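PDB 2IPI: aclacinomycin oxidoreductase (AknOx) from Streptomyces galilaeus, which oxidises the terminal sugar of aclacinomycin antibiotics in the last two steps of their biosynthesis, using oxygen and a bicovalently bound FAD. Local coordinates for residues A127-T132 and V152-H157. Numbering follows the deposited sequence.
Sequences ATLGET and VGVGGH. With FAD (flavin-adenine dinucleotide), chain F.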
loop_
_atom_site.group_PDB
_atom_site.type_symbol
_atom_site.label_atom_id
_atom_site.label_comp_id
_atom_site.label_asym_id
_atom_site.label_seq_id
_atom_site.Cartn_x
_atom_site.Cartn_y
_atom_site.Cartn_z
ATOM N N ALA A 127 -2.892 14.207 6.514
ATOM C CA ALA A 127 -2.163 13.601 7.608
ATOM C C ALA A 127 -1.238 12.501 7.094
ATOM O O ALA A 127 -1.626 11.813 6.153
ATOM C CB ALA A 127 -3.132 12.969 8.598
ATOM N N THR A 128 -0.099 12.370 7.746
ATOM C CA THR A 128 0.819 11.264 7.430
ATOM C C THR A 128 0.480 10.075 8.299
ATOM O O THR A 128 -0.171 10.205 9.336
ATOM C CB THR A 128 2.259 11.799 7.577
ATOM O OG1 THR A 128 3.130 11.159 6.640
ATOM C CG2 THR A 128 2.792 11.505 8.963
ATOM N N LEU A 129 0.886 8.859 7.909
ATOM C CA LEU A 129 0.636 7.715 8.789
ATOM C C LEU A 129 1.293 7.960 10.144
ATOM O O LEU A 129 0.674 7.751 11.186
ATOM C CB LEU A 129 1.137 6.423 8.173
ATOM C CG LEU A 129 0.432 5.938 6.898
ATOM C CD1 LEU A 129 0.924 4.563 6.480
ATOM C CD2 LEU A 129 -1.076 5.920 7.112
ATOM N N GLY A 130 2.532 8.441 10.121
ATOM C CA GLY A 130 3.257 8.728 11.358
ATOM C C GLY A 130 2.474 9.648 12.272
ATOM O O GLY A 130 2.388 9.435 13.483
ATOM N N GLU A 131 1.866 10.685 11.689
ATOM C CA GLU A 131 1.072 11.601 12.513
ATOM C C GLU A 131 -0.170 10.897 13.022
ATOM O O GLU A 131 -0.512 11.024 14.206
ATOM C CB GLU A 131 0.719 12.878 11.744
ATOM C CG GLU A 131 1.943 13.759 11.560
ATOM C CD GLU A 131 1.750 14.873 10.560
ATOM O OE1 GLU A 131 0.688 14.897 9.906
ATOM O OE2 GLU A 131 2.692 15.695 10.477
ATOM N N THR A 132 -0.861 10.133 12.173
ATOM C CA THR A 132 -2.109 9.557 12.704
ATOM C C THR A 132 -1.797 8.567 13.826
ATOM O O THR A 132 -2.430 8.602 14.887
ATOM C CB THR A 132 -3.015 8.905 11.652
ATOM O OG1 THR A 132 -2.459 7.669 11.215
ATOM C CG2 THR A 132 -3.121 9.856 10.465
ATOM N N VAL A 152 4.147 8.231 4.501
ATOM C CA VAL A 152 3.097 7.880 3.547
ATOM C C VAL A 152 1.833 8.685 3.813
ATOM O O VAL A 152 1.488 9.001 4.959
ATOM C CB VAL A 152 2.767 6.380 3.591
ATOM C CG1 VAL A 152 1.529 6.076 2.749
ATOM C CG2 VAL A 152 3.925 5.536 3.071
ATOM N N GLY A 153 1.080 9.072 2.775
ATOM C CA GLY A 153 -0.143 9.826 3.012
ATOM C C GLY A 153 -1.346 8.951 3.302
ATOM O O GLY A 153 -1.508 7.903 2.680
ATOM N N VAL A 154 -2.228 9.354 4.205
ATOM C CA VAL A 154 -3.512 8.702 4.437
ATOM C C VAL A 154 -4.443 8.721 3.223
ATOM O O VAL A 154 -5.122 7.724 2.974
ATOM C CB VAL A 154 -4.249 9.390 5.600
ATOM C CG1 VAL A 154 -5.714 9.008 5.691
ATOM C CG2 VAL A 154 -3.535 9.024 6.903
ATOM N N GLY A 155 -4.471 9.838 2.534
ATOM C CA GLY A 155 -5.285 10.107 1.366
ATOM C C GLY A 155 -5.285 9.054 0.296
ATOM O O GLY A 155 -6.339 8.588 -0.162
ATOM N N GLY A 156 -4.095 8.640 -0.168
ATOM C CA GLY A 156 -4.112 7.662 -1.258
ATOM C C GLY A 156 -3.687 6.288 -0.769
ATOM O O GLY A 156 -3.493 5.388 -1.596
ATOM N N HIS A 157 -3.552 6.158 0.548
ATOM C CA HIS A 157 -3.175 4.925 1.213
ATOM C C HIS A 157 -4.398 4.155 1.668
ATOM O O HIS A 157 -4.486 2.929 1.505
ATOM C CB HIS A 157 -2.272 5.225 2.416
ATOM C CG HIS A 157 -1.971 4.052 3.293
ATOM N ND1 HIS A 157 -0.980 3.141 2.990
ATOM C CD2 HIS A 157 -2.507 3.639 4.468
ATOM C CE1 HIS A 157 -0.924 2.223 3.937
ATOM N NE2 HIS A 157 -1.846 2.497 4.846
HETATM P PA FAD F . -0.342 10.263 -3.476
HETATM O O1A FAD F . 0.550 10.296 -4.568
HETATM O O2A FAD F . -0.694 11.611 -3.032
HETATM O O5B FAD F . -1.638 9.444 -3.827
HETATM C C5B FAD F . -1.597 8.202 -4.404
HETATM C C4B FAD F . -2.881 7.939 -5.186
HETATM O O4B FAD F . -3.980 8.320 -4.405
HETATM C C3B FAD F . -2.968 8.832 -6.437
HETATM O O3B FAD F . -3.751 8.240 -7.409
HETATM C C2B FAD F . -3.685 10.070 -5.928
HETATM O O2B FAD F . -4.340 10.832 -6.906
HETATM C C1B FAD F . -4.622 9.427 -4.929
HETATM N N9A FAD F . -5.122 10.359 -3.898
HETATM C C8A FAD F . -4.389 11.144 -3.098
HETATM N N7A FAD F . -5.175 11.831 -2.282
HETATM C C5A FAD F . -6.432 11.502 -2.581
HETATM C C6A FAD F . -7.659 11.896 -2.064
HETATM N N6A FAD F . -7.674 12.692 -1.065
HETATM N N1A FAD F . -8.772 11.376 -2.553
HETATM C C2A FAD F . -8.688 10.480 -3.509
HETATM N N3A FAD F . -7.540 10.069 -4.015
HETATM C C4A FAD F . -6.426 10.575 -3.581
HETATM N N1 FAD F . 1.392 0.641 1.109
HETATM C C2 FAD F . 0.901 -0.344 1.933
HETATM O O2 FAD F . -0.124 -0.850 1.781
HETATM N N3 FAD F . 1.675 -0.739 2.989
HETATM C C4 FAD F . 2.914 -0.179 3.248
HETATM O O4 FAD F . 3.505 -0.498 4.240
HETATM C C4X FAD F . 3.392 0.834 2.413
HETATM N N5 FAD F . 4.617 1.405 2.600
HETATM C C5X FAD F . 5.052 2.434 1.831
HETATM C C6 FAD F . 6.269 3.062 2.104
HETATM C C7 FAD F . 6.713 4.058 1.283
HETATM C C7M FAD F . 7.963 4.760 1.699
HETATM C C8 FAD F . 5.920 4.524 0.229
HETATM C C8M FAD F . 6.284 5.821 -0.460
HETATM C C9 FAD F . 4.719 3.891 0.006
HETATM C C9A FAD F . 4.271 2.832 0.755
HETATM N N10 FAD F . 3.069 2.205 0.488
HETATM C C10 FAD F . 2.609 1.243 1.337
HETATM C "C1'" FAD F . 2.495 2.178 -0.890
HETATM C "C2'" FAD F . 1.532 3.316 -1.236
HETATM O "O2'" FAD F . 1.985 4.320 -2.083
HETATM C "C3'" FAD F . 0.881 3.964 -0.037
HETATM O "O3'" FAD F . 0.222 3.032 0.765
HETATM C "C4'" FAD F . 0.026 5.116 -0.647
HETATM O "O4'" FAD F . -0.323 4.959 -1.963
HETATM C "C5'" FAD F . 0.523 6.540 -0.559
HETATM O "O5'" FAD F . -0.481 7.426 -0.927
HETATM P P FAD F . -0.103 8.941 -0.915
HETATM O O1P FAD F . -1.189 9.730 -0.457
HETATM O O2P FAD F . 1.053 9.084 -0.141
HETATM O O3P FAD F . 0.344 9.347 -2.376
#
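Val152 O accepts a hydrogen bond from Leu129 N at 3.0 Å, and the same oxygen receives a CA-H...O contact from Thr128. Val154 N donates to Ala127 O in a nearly straight bond of 3.2 Å. These two bonds form a single beta bridge, with Thr128 facing Gly153. The hydroxyl of Thr128 bonds to Pro150 O, next to Cys149, which with His89 links FAD covalently to the protein. Leu129 has the largest buried area of any single residue here. Its CG stands beside the backbone N (chi1 -66°), and the side chain runs alongside Val152, pointing the same way. CD1 sits over one face of the His157 ring, a CH-pi contact of 3.9 Å to the centroid, and also touches Val152 CB. CD2 reaches Val154 CG2 and His157 CD2. Thr132 CG2 meets Val154 CG2 at 3.7 Å from the helix. The Thr132 hydroxyl turns back to Leu129 O.

The bridged segment 152-157 also binds FAD. Gly153 N and Gly156 N donate to the phosphate oxygens O2P and O1P. His157 ND1 and FAD O3' are hydrogen-bonded. Val152 CG2 lies 3.5 Å from flavin C6. The contact lies within the PCMH-type FAD-binding domain. It joins the start of helix 129-140 to the loop and weakly bonded helical turn at about 154-157, whose Gly155 O bonds to Tyr225 on strand 221-227.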